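Local coordinates for lipoprotein (Clostridioides difficile, PDB 7RAG) that binds the CwlD amidase and allosterically activates it during spore formation, as a lipoprotein of the LolA family, at residues Gln2-Gln5 with Glu9-Tyr12; Asp52-Glu57 with Asp103-Tyr108; Gly66-Tyr71 with Leu77-Lys82; Lys148-Met153 with Lys169-Arg174. All blocks are in the same frame, centred on the assembly; numbering follows the deposited sequence.

Contact 1 (Gln2-Gln5 with Glu9-Tyr12)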
loop_
_atom_site.group_PDB
_atom_site.type_symbol
_atom_site.label_atom_id
_atom_site.label_comp_id
_atom_site.label_asym_id
_atom_site.label_seq_id
_atom_site.Cartn_x
_atom_site.Cartn_y
_atom_site.Cartn_z
ATOM N N GLN A 2 -23.208 -37.802 -28.546
ATOM C CA GLN A 2 -22.604 -36.615 -27.974
ATOM C C GLN A 2 -22.844 -35.438 -28.917
ATOM O O GLN A 2 -23.181 -35.621 -30.086
ATOM C CB GLN A 2 -21.117 -36.907 -27.694
ATOM C CG GLN A 2 -20.124 -35.788 -27.887
ATOM C CD GLN A 2 -18.722 -36.328 -28.115
ATOM O OE1 GLN A 2 -18.457 -36.959 -29.143
ATOM N NE2 GLN A 2 -17.820 -36.101 -27.152
ATOM N N LYS A 3 -22.716 -34.223 -28.383
ATOM C CA LYS A 3 -22.940 -33.021 -29.176
ATOM C C LYS A 3 -21.877 -32.874 -30.271
ATOM O O LYS A 3 -20.833 -33.539 -30.270
ATOM C CB LYS A 3 -22.948 -31.777 -28.283
ATOM C CG LYS A 3 -24.239 -31.612 -27.517
ATOM C CD LYS A 3 -24.298 -30.365 -26.646
ATOM C CE LYS A 3 -25.695 -30.311 -26.003
ATOM N NZ LYS A 3 -25.885 -29.202 -25.027
ATOM N N ARG A 4 -22.162 -31.981 -31.220
ATOM C CA ARG A 4 -21.238 -31.687 -32.306
ATOM C C ARG A 4 -20.062 -30.872 -31.786
ATOM O O ARG A 4 -20.160 -30.181 -30.769
ATOM C CB ARG A 4 -21.933 -30.917 -33.432
ATOM C CG ARG A 4 -22.233 -29.475 -33.065
ATOM C CD ARG A 4 -22.740 -28.646 -34.250
ATOM N NE ARG A 4 -23.220 -27.333 -33.814
ATOM C CZ ARG A 4 -22.431 -26.305 -33.511
ATOM N NH1 ARG A 4 -21.109 -26.421 -33.595
ATOM N NH2 ARG A 4 -22.970 -25.159 -33.114
ATOM N N GLN A 5 -18.942 -30.959 -32.506
ATOM C CA GLN A 5 -17.754 -30.198 -32.140
ATOM C C GLN A 5 -18.044 -28.703 -32.143
ATOM O O GLN A 5 -18.700 -28.178 -33.049
ATOM C CB GLN A 5 -16.608 -30.504 -33.103
ATOM C CG GLN A 5 -16.323 -31.981 -33.245
ATOM C CD GLN A 5 -16.358 -32.706 -31.907
ATOM O OE1 GLN A 5 -15.628 -32.347 -30.975
ATOM N NE2 GLN A 5 -17.221 -33.728 -31.800
ATOM N N GLU A 9 -15.434 -19.993 -32.777
ATOM C CA GLU A 9 -16.015 -18.884 -32.040
ATOM C C GLU A 9 -16.741 -19.371 -30.798
ATOM O O GLU A 9 -16.737 -18.682 -29.773
ATOM C CB GLU A 9 -16.955 -18.089 -32.947
ATOM C CG GLU A 9 -16.319 -17.619 -34.264
ATOM C CD GLU A 9 -16.349 -18.677 -35.373
ATOM O OE1 GLU A 9 -15.709 -19.736 -35.206
ATOM O OE2 GLU A 9 -17.019 -18.445 -36.410
ATOM N N GLU A 10 -17.348 -20.556 -30.866
ATOM C CA GLU A 10 -18.054 -21.086 -29.704
ATOM C C GLU A 10 -17.083 -21.395 -28.569
ATOM O O GLU A 10 -17.318 -21.005 -27.416
ATOM C CB GLU A 10 -18.860 -22.327 -30.098
ATOM C CG GLU A 10 -19.765 -22.121 -31.309
ATOM C CD GLU A 10 -20.710 -23.284 -31.564
ATOM O OE1 GLU A 10 -21.941 -23.040 -31.601
ATOM O OE2 GLU A 10 -20.228 -24.437 -31.720
ATOM N N VAL A 11 -15.968 -22.068 -28.883
ATOM C CA VAL A 11 -14.948 -22.338 -27.872
ATOM C C VAL A 11 -14.378 -21.035 -27.334
ATOM O O VAL A 11 -14.202 -20.870 -26.118
ATOM C CB VAL A 11 -13.836 -23.240 -28.442
ATOM C CG1 VAL A 11 -12.644 -23.252 -27.504
ATOM C CG2 VAL A 11 -14.330 -24.663 -28.632
ATOM N N TYR A 12 -14.089 -20.087 -28.227
ATOM C CA TYR A 12 -13.501 -18.827 -27.789
ATOM C C TYR A 12 -14.435 -18.066 -26.856
ATOM O O TYR A 12 -13.993 -17.510 -25.840
ATOM C CB TYR A 12 -13.139 -17.968 -28.997
ATOM C CG TYR A 12 -12.571 -16.631 -28.600
ATOM C CD1 TYR A 12 -13.219 -15.450 -28.936
ATOM C CD2 TYR A 12 -11.400 -16.551 -27.856
ATOM C CE1 TYR A 12 -12.701 -14.224 -28.560
ATOM C CE2 TYR A 12 -10.872 -15.339 -27.481
ATOM C CZ TYR A 12 -11.525 -14.171 -27.832
ATOM O OH TYR A 12 -10.999 -12.952 -27.452
#
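Arg4 and Glu10 bridge two stretches of backbone that otherwise keep apart: the closest pair of CA atoms, Gln5 CA to Val11 CA, is 9.4 Å apart. Segment 2-5 is an irregular lead-in, whereas 9-12 is regular helix, and together they bury only 91 Å² of surface. The contact therefore rests on two long side chains that meet at about a right angle. Arg4 presents its outer end rather than its flank, with NH1 and NH2 each taking one oxygen of the Glu10 carboxylate. NH2 to Glu10 OE1 measures 2.8 Å, with an N-H...O angle of 146°, and NH1 to Glu10 OE2 measures 2.9 Å. Both oxygens are met on their syn sides. The guanidinium and carboxylate planes lie 10° apart, nearly parallel but offset, and the two-pronged, end-on salt bridge is stepped rather than flat, each donor standing somewhat out of the carboxylate plane. The arginine chain runs extended from CG to NE after a first torsion of 73°, which sets CG between the backbone N and the carbonyl carbon; Glu10 is likewise extended beyond CG. A weak bond from Arg4 NH1 to the carbonyl O of Gln5, 3.0 Å, gives that nitrogen a second acceptor and may limit rotation of the guanidinium. Glu10 OE2 also accepts from the backbone N of Thr7, so the same carboxylate ties down the chain just ahead of the helix. Near the start of helix 8-21, Glu10 anchors the N-terminal lead-in on the protein surface, while Val11 and Tyr12 of that turn pack on Leu123 and Tyr108 of the second subunit.

Contact 2 (Asp52-Glu57 with Asp103-Tyr108)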
loop_
_atom_site.group_PDB
_atom_site.type_symbol
_atom_site.label_atom_id
_atom_site.label_comp_id
_atom_site.label_asym_id
_atom_site.label_seq_id
_atom_site.Cartn_x
_atom_site.Cartn_y
_atom_site.Cartn_z
ATOM N N ASP A 52 -12.338 -6.217 -3.503
ATOM C CA ASP A 52 -13.136 -5.006 -3.378
ATOM C C ASP A 52 -12.258 -3.807 -3.043
ATOM O O ASP A 52 -11.279 -3.920 -2.305
ATOM C CB ASP A 52 -14.205 -5.186 -2.304
ATOM C CG ASP A 52 -15.189 -6.280 -2.645
ATOM O OD1 ASP A 52 -15.995 -6.636 -1.768
ATOM O OD2 ASP A 52 -15.159 -6.802 -3.780
ATOM N N ASN A 53 -12.591 -2.660 -3.617
ATOM C CA ASN A 53 -11.928 -1.405 -3.282
ATOM C C ASN A 53 -12.999 -0.352 -3.037
ATOM O O ASN A 53 -13.797 -0.052 -3.931
ATOM C CB ASN A 53 -10.959 -0.959 -4.383
ATOM C CG ASN A 53 -10.392 0.441 -4.143
ATOM O OD1 ASN A 53 -11.046 1.451 -4.420
ATOM N ND2 ASN A 53 -9.170 0.504 -3.642
ATOM N N TYR A 54 -13.011 0.194 -1.825
ATOM C CA TYR A 54 -13.959 1.215 -1.408
ATOM C C TYR A 54 -13.204 2.512 -1.130
ATOM O O TYR A 54 -12.135 2.495 -0.521
ATOM C CB TYR A 54 -14.705 0.775 -0.163
ATOM C CG TYR A 54 -15.766 -0.282 -0.370
ATOM C CD1 TYR A 54 -17.028 0.062 -0.829
ATOM C CD2 TYR A 54 -15.527 -1.617 -0.062
ATOM C CE1 TYR A 54 -18.020 -0.892 -0.990
ATOM C CE2 TYR A 54 -16.511 -2.580 -0.232
ATOM C CZ TYR A 54 -17.760 -2.210 -0.689
ATOM O OH TYR A 54 -18.758 -3.143 -0.862
ATOM N N LYS A 55 -13.725 3.635 -1.607
ATOM C CA LYS A 55 -13.202 4.937 -1.218
ATOM C C LYS A 55 -14.345 5.782 -0.681
ATOM O O LYS A 55 -15.387 5.892 -1.331
ATOM C CB LYS A 55 -12.527 5.633 -2.390
ATOM C CG LYS A 55 -11.927 6.973 -2.057
ATOM C CD LYS A 55 -10.821 7.304 -3.038
ATOM C CE LYS A 55 -10.489 8.793 -3.025
ATOM N NZ LYS A 55 -9.024 9.007 -2.805
ATOM N N LEU A 56 -14.175 6.328 0.523
ATOM C CA LEU A 56 -15.106 7.294 1.096
ATOM C C LEU A 56 -14.374 8.621 1.203
ATOM O O LEU A 56 -13.365 8.712 1.913
ATOM C CB LEU A 56 -15.613 6.876 2.478
ATOM C CG LEU A 56 -15.683 5.400 2.855
ATOM C CD1 LEU A 56 -16.407 5.274 4.190
ATOM C CD2 LEU A 56 -16.393 4.568 1.784
ATOM N N GLU A 57 -14.864 9.640 0.507
ATOM C CA GLU A 57 -14.272 10.961 0.608
ATOM C C GLU A 57 -15.305 11.963 1.114
ATOM O O GLU A 57 -16.439 12.006 0.624
ATOM C CB GLU A 57 -13.691 11.408 -0.736
ATOM C CG GLU A 57 -13.351 12.894 -0.753
ATOM C CD GLU A 57 -13.176 13.410 -2.142
ATOM O OE1 GLU A 57 -12.916 12.562 -3.028
ATOM O OE2 GLU A 57 -13.332 14.643 -2.351
ATOM N N ASP A 103 -21.661 0.622 4.054
ATOM C CA ASP A 103 -21.257 -0.556 3.296
ATOM C C ASP A 103 -22.369 -1.593 3.353
ATOM O O ASP A 103 -22.691 -2.101 4.424
ATOM C CB ASP A 103 -19.956 -1.118 3.864
ATOM C CG ASP A 103 -19.513 -2.392 3.184
ATOM O OD1 ASP A 103 -20.021 -2.719 2.084
ATOM O OD2 ASP A 103 -18.641 -3.086 3.774
ATOM N N PHE A 104 -22.948 -1.911 2.210
ATOM C CA PHE A 104 -24.080 -2.823 2.151
ATOM C C PHE A 104 -23.836 -4.064 1.315
ATOM O O PHE A 104 -24.429 -5.101 1.620
ATOM C CB PHE A 104 -25.326 -2.113 1.603
ATOM C CG PHE A 104 -25.134 -1.538 0.244
ATOM C CD1 PHE A 104 -25.507 -2.254 -0.881
ATOM C CD2 PHE A 104 -24.567 -0.285 0.088
ATOM C CE1 PHE A 104 -25.331 -1.740 -2.137
ATOM C CE2 PHE A 104 -24.383 0.250 -1.177
ATOM C CZ PHE A 104 -24.764 -0.485 -2.296
ATOM N N ILE A 105 -23.005 -4.004 0.270
ATOM C CA ILE A 105 -22.691 -5.232 -0.452
ATOM C C ILE A 105 -21.968 -6.173 0.490
ATOM O O ILE A 105 -21.146 -5.743 1.315
ATOM C CB ILE A 105 -21.820 -4.996 -1.698
ATOM C CG1 ILE A 105 -22.295 -3.810 -2.533
ATOM C CG2 ILE A 105 -21.798 -6.268 -2.554
ATOM C CD1 ILE A 105 -21.457 -3.620 -3.801
ATOM N N LYS A 106 -22.247 -7.460 0.354
ATOM C CA LYS A 106 -21.572 -8.567 1.020
ATOM C C LYS A 106 -22.023 -8.755 2.464
ATOM O O LYS A 106 -21.614 -9.736 3.087
ATOM C CB LYS A 106 -20.031 -8.453 0.993
ATOM C CG LYS A 106 -19.365 -8.817 -0.352
ATOM C CD LYS A 106 -17.837 -8.773 -0.247
ATOM C CE LYS A 106 -17.372 -8.739 1.208
ATOM N NZ LYS A 106 -15.896 -8.853 1.313
ATOM N N ASN A 107 -22.854 -7.879 3.022
ATOM C CA ASN A 107 -23.621 -8.248 4.205
ATOM C C ASN A 107 -25.090 -8.450 3.894
ATOM O O ASN A 107 -25.707 -9.386 4.418
ATOM C CB ASN A 107 -23.488 -7.205 5.317
ATOM C CG ASN A 107 -24.378 -7.526 6.525
ATOM O OD1 ASN A 107 -25.216 -6.714 6.938
ATOM N ND2 ASN A 107 -24.208 -8.725 7.080
ATOM N N TYR A 108 -25.658 -7.596 3.045
ATOM C CA TYR A 108 -26.995 -7.817 2.524
ATOM C C TYR A 108 -26.997 -8.721 1.305
ATOM O O TYR A 108 -28.070 -9.163 0.885
ATOM C CB TYR A 108 -27.653 -6.478 2.216
ATOM C CG TYR A 108 -27.890 -5.721 3.489
ATOM C CD1 TYR A 108 -28.925 -6.091 4.354
ATOM C CD2 TYR A 108 -27.049 -4.679 3.870
ATOM C CE1 TYR A 108 -29.140 -5.420 5.556
ATOM C CE2 TYR A 108 -27.256 -3.995 5.066
ATOM C CZ TYR A 108 -28.305 -4.370 5.906
ATOM O OH TYR A 108 -28.506 -3.694 7.091
#
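Tyr54 reaches the loop 103-108 with its hydroxyl end. Its OH lies 3.7 Å from Ile105 CB and a little farther from CG1 and CD1 of that residue, so the phenol rests against the root of the isoleucine branch. Asp103 OD1 also comes within 3.2 Å of Tyr54 OH, its carboxylate turned 54° from the ring plane. Asp52, two residues earlier on the same side of the strand, meets Lys106 from the opposite direction. There the methylene chain does the touching, with Lys106 CD 3.2 Å from Asp52 OD1; the ion pair itself is long, NZ to OD1 3.8 Å, with the lysine chain bent at its third torsion. Strand 52-57 belongs to the first of two antiparallel sheets, and 103-108 lies in the linker that leads to the second, so these side chains tie one sheet to the approach of the next. In the second shell, Asp103 OD2 takes a hydrogen bond from the backbone N of Leu99, and Phe100 meets the Tyr54 ring edge-to-face. Asp52 OD2 is hydrogen-bonded to Tyr48 OH of the second subunit; a strand of that subunit pairs antiparallel with 52-57 and carries the sheet across the interface.

Contact 3 (Gly66-Tyr71 with Leu77-Lys82); sequences GKSIEY and LVKNPK
Ser68 and Lys79 form a hydrogen-bonded antiparallel pair, and Glu70 with Leu77 forms the next; between them Ile69 and Val78 make the non-hydrogen-bonded pair. Backbone bonds run both ways in each hydrogen-bonded pair, from Ser68 N to Lys79 O at 3.0 Å and from Glu70 N to Leu77 O at 2.8 Å, with the reciprocal bonds at similar length. The strand axes approach to 4.7 Å, and their directions differ by 162°. Among polar side chains, Lys67 lies alongside Asn80 and gives its NZ to OD1 at 2.8 Å. The ammonium stands 54° out of the amide's carbonyl plane, while the backbone N of Lys82 reaches the same oxygen from the opposite face, closing an Asx turn. Lys67 NZ also bonds to His63 O. Across the strands, Glu70 OE1 forms a salt bridge with Lys79 NZ, 3.5 Å apart, and has a long, weak second partner in Lys55. Apolar contact is made on the other face, where Ile69 CG1 meets Val78 CG1 at 4.1 Å. At the open end, the ring of Pro81 brings its CD to 3.2 Å from the carbonyl O of Gly66. Near it, Lys82 forms a salt bridge with Glu195 of the amidase chain, and Val78 packs on that chain's Trp199. The arrangement is an antiparallel beta-hairpin within a five-stranded sheet; its Ile69/Val78 face and open end are turned to the amidase.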
loop_
_atom_site.group_PDB
_atom_site.type_symbol
_atom_site.label_atom_id
_atom_site.label_comp_id
_atom_site.label_asym_id
_atom_site.label_seq_id
_atom_site.Cartn_x
_atom_site.Cartn_y
_atom_site.Cartn_z
ATOM N N GLY A 66 -12.373 16.841 1.274
ATOM C CA GLY A 66 -11.186 16.277 0.683
ATOM C C GLY A 66 -10.474 15.237 1.522
ATOM O O GLY A 66 -9.547 14.600 1.016
ATOM N N LYS A 67 -10.843 15.062 2.792
ATOM C CA LYS A 67 -10.308 13.951 3.569
ATOM C C LYS A 67 -10.962 12.657 3.115
ATOM O O LYS A 67 -12.113 12.646 2.673
ATOM C CB LYS A 67 -10.530 14.172 5.063
ATOM C CG LYS A 67 -9.771 15.372 5.574
ATOM C CD LYS A 67 -10.224 15.780 6.928
ATOM C CE LYS A 67 -9.151 16.542 7.656
ATOM N NZ LYS A 67 -8.877 17.819 7.005
ATOM N N SER A 68 -10.205 11.563 3.170
ATOM C CA SER A 68 -10.732 10.323 2.616
ATOM C C SER A 68 -10.195 9.119 3.377
ATOM O O SER A 68 -9.177 9.185 4.073
ATOM C CB SER A 68 -10.423 10.196 1.113
ATOM O OG SER A 68 -9.024 10.166 0.842
ATOM N N ILE A 69 -10.929 8.020 3.249
ATOM C CA ILE A 69 -10.514 6.715 3.728
ATOM C C ILE A 69 -10.707 5.726 2.591
ATOM O O ILE A 69 -11.784 5.668 1.989
ATOM C CB ILE A 69 -11.316 6.273 4.961
ATOM C CG1 ILE A 69 -10.987 7.165 6.151
ATOM C CG2 ILE A 69 -11.006 4.839 5.284
ATOM C CD1 ILE A 69 -11.925 6.975 7.340
ATOM N N GLU A 70 -9.679 4.948 2.308
ATOM C CA GLU A 70 -9.671 3.993 1.213
ATOM C C GLU A 70 -9.420 2.594 1.766
ATOM O O GLU A 70 -8.456 2.388 2.506
ATOM C CB GLU A 70 -8.600 4.401 0.219
ATOM C CG GLU A 70 -8.785 3.877 -1.160
ATOM C CD GLU A 70 -7.782 4.496 -2.123
ATOM O OE1 GLU A 70 -7.581 5.742 -2.052
ATOM O OE2 GLU A 70 -7.185 3.735 -2.929
ATOM N N TYR A 71 -10.304 1.650 1.438
ATOM C CA TYR A 71 -10.198 0.253 1.844
ATOM C C TYR A 71 -9.820 -0.580 0.624
ATOM O O TYR A 71 -10.605 -0.668 -0.331
ATOM C CB TYR A 71 -11.519 -0.253 2.419
ATOM C CG TYR A 71 -12.017 0.476 3.653
ATOM C CD1 TYR A 71 -11.730 -0.003 4.932
ATOM C CD2 TYR A 71 -12.786 1.639 3.545
ATOM C CE1 TYR A 71 -12.190 0.656 6.062
ATOM C CE2 TYR A 71 -13.250 2.291 4.665
ATOM C CZ TYR A 71 -12.949 1.797 5.917
ATOM O OH TYR A 71 -13.400 2.451 7.027
ATOM N N LEU A 77 -6.103 3.305 3.844
ATOM C CA LEU A 77 -5.409 4.564 3.618
ATOM C C LEU A 77 -6.278 5.692 4.141
ATOM O O LEU A 77 -7.423 5.835 3.721
ATOM C CB LEU A 77 -5.132 4.775 2.133
ATOM C CG LEU A 77 -4.148 3.850 1.429
ATOM C CD1 LEU A 77 -4.324 4.026 -0.046
ATOM C CD2 LEU A 77 -2.728 4.185 1.845
ATOM N N VAL A 78 -5.739 6.507 5.034
ATOM C CA VAL A 78 -6.467 7.618 5.622
ATOM C C VAL A 78 -5.724 8.877 5.206
ATOM O O VAL A 78 -4.528 9.014 5.485
ATOM C CB VAL A 78 -6.558 7.472 7.151
ATOM C CG1 VAL A 78 -7.444 8.532 7.758
ATOM C CG2 VAL A 78 -7.064 6.093 7.507
ATOM N N LYS A 79 -6.409 9.772 4.507
ATOM C CA LYS A 79 -5.754 10.873 3.813
ATOM C C LYS A 79 -6.316 12.209 4.273
ATOM O O LYS A 79 -7.538 12.402 4.272
ATOM C CB LYS A 79 -5.915 10.731 2.296
ATOM C CG LYS A 79 -5.035 9.649 1.688
ATOM C CD LYS A 79 -5.065 9.684 0.186
ATOM C CE LYS A 79 -4.215 8.561 -0.398
ATOM N NZ LYS A 79 -4.866 7.966 -1.594
ATOM N N ASN A 80 -5.424 13.115 4.678
ATOM C CA ASN A 80 -5.764 14.523 4.886
ATOM C C ASN A 80 -4.915 15.346 3.930
ATOM O O ASN A 80 -3.738 15.632 4.226
ATOM C CB ASN A 80 -5.533 14.979 6.325
ATOM C CG ASN A 80 -5.986 16.432 6.563
ATOM O OD1 ASN A 80 -6.554 17.073 5.669
ATOM N ND2 ASN A 80 -5.761 16.941 7.772
ATOM N N PRO A 81 -5.466 15.758 2.784
ATOM C CA PRO A 81 -4.649 16.478 1.799
ATOM C C PRO A 81 -4.373 17.912 2.192
ATOM O O PRO A 81 -3.424 18.502 1.670
ATOM C CB PRO A 81 -5.491 16.388 0.526
ATOM C CG PRO A 81 -6.910 16.382 1.035
ATOM C CD PRO A 81 -6.882 15.674 2.377
ATOM N N LYS A 82 -5.137 18.477 3.129
ATOM C CA LYS A 82 -4.874 19.832 3.601
ATOM C C LYS A 82 -3.471 19.966 4.192
ATOM O O LYS A 82 -2.962 21.085 4.305
ATOM C CB LYS A 82 -5.939 20.244 4.635
ATOM C CG LYS A 82 -6.057 21.752 4.897
ATOM C CD LYS A 82 -7.174 22.070 5.902
ATOM C CE LYS A 82 -8.557 22.117 5.227
ATOM N NZ LYS A 82 -9.707 22.511 6.131
#

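Contact 4 (Lys148-Met153 with Lys169-Arg174); sequences KNPEKM and KDFEYR
At the open end of the hairpin of strands 150-156 and 162-173 the chain turns a corner at Asp170, and Asn149 and Phe171, their CA atoms 7.0 Å apart, meet through side chains. Pro150 lies over one face of the Phe171 ring. Its CD sits 4.0 Å from the ring centroid and only 11° off the normal, a CH-pi contact near the centre, and the neighbouring CG is 4.0 Å from Phe171 CE1. The phenylalanine reaches beneath the proline because CG is anti to its backbone N, chi1 -166°. Asn149 comes obliquely instead, its amide 41° from the ring plane, and brings OD1 to 3.2 Å from Phe171 CD2. The same oxygen lies 3.5 Å from Tyr173 CE2, so it touches both aromatic rings, whose side chains leave the same strand two residues apart. Just beyond Pro150, Glu151 and Lys152 form a classic beta bulge opposite Tyr142, on the 138-144 side of the strand. Among neighbouring elements, Pro150 packs on Leu141 of strand 138-144 and on Phe104 of the loop that precedes strand 115-119, while Lys169, Glu172 and Tyr173 pair antiparallel with a strand of the second subunit, where Tyr25 meets the Phe171 ring.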
loop_
_atom_site.group_PDB
_atom_site.type_symbol
_atom_site.label_atom_id
_atom_site.label_comp_id
_atom_site.label_asym_id
_atom_site.label_seq_id
_atom_site.Cartn_x
_atom_site.Cartn_y
_atom_site.Cartn_z
ATOM N N LYS A 148 -34.030 -1.447 -7.074
ATOM C CA LYS A 148 -33.165 -2.278 -6.229
ATOM C C LYS A 148 -31.911 -1.535 -5.789
ATOM O O LYS A 148 -30.925 -2.162 -5.402
ATOM C CB LYS A 148 -32.770 -3.596 -6.917
ATOM C CG LYS A 148 -33.845 -4.179 -7.840
ATOM C CD LYS A 148 -34.789 -5.096 -7.103
ATOM C CE LYS A 148 -36.191 -4.998 -7.653
ATOM N NZ LYS A 148 -36.245 -4.931 -9.129
ATOM N N ASN A 149 -31.915 -0.189 -5.879
ATOM C CA ASN A 149 -30.813 0.561 -5.304
ATOM C C ASN A 149 -31.120 0.854 -3.841
ATOM O O ASN A 149 -32.283 1.047 -3.473
ATOM C CB ASN A 149 -30.600 1.883 -6.049
ATOM C CG ASN A 149 -30.162 1.699 -7.515
ATOM O OD1 ASN A 149 -29.326 0.851 -7.837
ATOM N ND2 ASN A 149 -30.721 2.514 -8.397
ATOM N N PRO A 150 -30.116 0.891 -2.969
ATOM C CA PRO A 150 -30.382 1.244 -1.569
ATOM C C PRO A 150 -30.791 2.704 -1.451
ATOM O O PRO A 150 -30.222 3.578 -2.107
ATOM C CB PRO A 150 -29.039 0.979 -0.877
ATOM C CG PRO A 150 -28.028 1.206 -1.944
ATOM C CD PRO A 150 -28.676 0.750 -3.245
ATOM N N GLU A 151 -31.793 2.968 -0.612
ATOM C CA GLU A 151 -32.222 4.340 -0.355
ATOM C C GLU A 151 -31.715 4.856 0.982
ATOM O O GLU A 151 -31.198 5.974 1.064
ATOM C CB GLU A 151 -33.749 4.445 -0.403
ATOM C CG GLU A 151 -34.351 4.026 -1.735
ATOM C CD GLU A 151 -35.554 4.875 -2.161
ATOM O OE1 GLU A 151 -36.357 5.267 -1.285
ATOM O OE2 GLU A 151 -35.692 5.160 -3.374
ATOM N N LYS A 152 -31.833 4.048 2.035
ATOM C CA LYS A 152 -31.535 4.508 3.379
ATOM C C LYS A 152 -30.975 3.362 4.205
ATOM O O LYS A 152 -31.312 2.192 3.992
ATOM C CB LYS A 152 -32.785 5.076 4.052
ATOM C CG LYS A 152 -32.502 5.801 5.333
ATOM C CD LYS A 152 -33.719 6.564 5.833
ATOM C CE LYS A 152 -34.798 5.628 6.365
ATOM N NZ LYS A 152 -35.809 6.380 7.175
HETATM N N MSE A 153 -30.128 3.715 5.163
HETATM C CA MSE A 153 -29.646 2.739 6.112
HETATM C C MSE A 153 -29.595 3.323 7.504
HETATM O O MSE A 153 -29.182 4.462 7.667
HETATM C CB MSE A 153 -28.275 2.231 5.718
HETATM C CG MSE A 153 -27.876 1.072 6.605
HETATM SE SE MSE A 153 -25.959 0.756 6.743
HETATM C CE MSE A 153 -25.725 -0.345 5.105
ATOM N N LYS A 169 -27.908 9.106 -2.209
ATOM C CA LYS A 169 -28.322 9.969 -3.311
ATOM C C LYS A 169 -27.423 9.731 -4.524
ATOM O O LYS A 169 -26.225 9.472 -4.378
ATOM C CB LYS A 169 -28.262 11.468 -2.901
ATOM C CG LYS A 169 -29.083 11.843 -1.649
ATOM C CD LYS A 169 -30.554 12.109 -1.973
ATOM C CE LYS A 169 -31.439 11.966 -0.751
ATOM N NZ LYS A 169 -31.576 10.526 -0.358
ATOM N N ASP A 170 -28.005 9.824 -5.726
ATOM C CA ASP A 170 -27.261 9.784 -6.991
ATOM C C ASP A 170 -26.579 8.437 -7.215
ATOM O O ASP A 170 -25.434 8.391 -7.674
ATOM C CB ASP A 170 -26.214 10.901 -7.084
ATOM C CG ASP A 170 -26.791 12.288 -6.883
ATOM O OD1 ASP A 170 -27.976 12.506 -7.224
ATOM O OD2 ASP A 170 -26.043 13.171 -6.390
ATOM N N PHE A 171 -27.281 7.340 -6.915
ATOM C CA PHE A 171 -26.680 6.010 -6.973
ATOM C C PHE A 171 -26.556 5.533 -8.416
ATOM O O PHE A 171 -27.562 5.378 -9.112
ATOM C CB PHE A 171 -27.499 5.003 -6.176
ATOM C CG PHE A 171 -26.771 3.723 -5.925
ATOM C CD1 PHE A 171 -25.975 3.572 -4.796
ATOM C CD2 PHE A 171 -26.843 2.677 -6.833
ATOM C CE1 PHE A 171 -25.288 2.396 -4.566
ATOM C CE2 PHE A 171 -26.155 1.495 -6.609
ATOM C CZ PHE A 171 -25.378 1.355 -5.474
ATOM N N GLU A 172 -25.335 5.260 -8.854
ATOM C CA GLU A 172 -25.103 4.675 -10.166
ATOM C C GLU A 172 -24.179 3.472 -10.016
ATOM O O GLU A 172 -23.351 3.430 -9.105
ATOM C CB GLU A 172 -24.506 5.717 -11.129
ATOM C CG GLU A 172 -23.121 6.203 -10.719
ATOM C CD GLU A 172 -22.715 7.507 -11.394
ATOM O OE1 GLU A 172 -23.620 8.286 -11.783
ATOM O OE2 GLU A 172 -21.490 7.752 -11.528
ATOM N N TYR A 173 -24.337 2.488 -10.905
ATOM C CA TYR A 173 -23.493 1.298 -10.889
ATOM C C TYR A 173 -23.229 0.809 -12.311
ATOM O O TYR A 173 -23.928 1.171 -13.260
ATOM C CB TYR A 173 -24.108 0.159 -10.055
ATOM C CG TYR A 173 -25.401 -0.356 -10.613
ATOM C CD1 TYR A 173 -25.425 -1.392 -11.541
ATOM C CD2 TYR A 173 -26.602 0.208 -10.231
ATOM C CE1 TYR A 173 -26.622 -1.851 -12.067
ATOM C CE2 TYR A 173 -27.796 -0.238 -10.742
ATOM C CZ TYR A 173 -27.811 -1.264 -11.662
ATOM O OH TYR A 173 -29.028 -1.687 -12.175
ATOM N N ARG A 174 -22.182 -0.007 -12.437
ATOM C CA ARG A 174 -21.881 -0.775 -13.637
ATOM C C ARG A 174 -21.722 -2.252 -13.254
ATOM O O ARG A 174 -22.502 -3.113 -13.681
ATOM C CB ARG A 174 -20.609 -0.266 -14.309
ATOM C CG ARG A 174 -20.546 1.237 -14.527
ATOM C CD ARG A 174 -19.185 1.654 -15.128
ATOM N NE ARG A 174 -18.541 2.699 -14.327
ATOM C CZ ARG A 174 -17.304 3.161 -14.514
ATOM N NH1 ARG A 174 -16.547 2.681 -15.497
ATOM N NH2 ARG A 174 -16.827 4.112 -13.710
#

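In the fold
From the N terminus, contact 1 closes a short loop at the start of helix 8-21, its centre about 39 Å from that of contact 2. Contact 2 then closes a long excursion from strand 40-58 to the linker at 103-108, and contact 3, the hairpin 66-82, lies wholly within that excursion. The two join through neighbouring strands, Tyr54 O probably bonding to Tyr71 N. Contact 4 follows in series, closing the last hairpin of the second sheet; Phe104 of contact 2 packs against Phe171 and Met153 of contact 4. No contacts cross. Contacts 1, 2 and 4 touch the second subunit, whereas contact 3 faces the amidase.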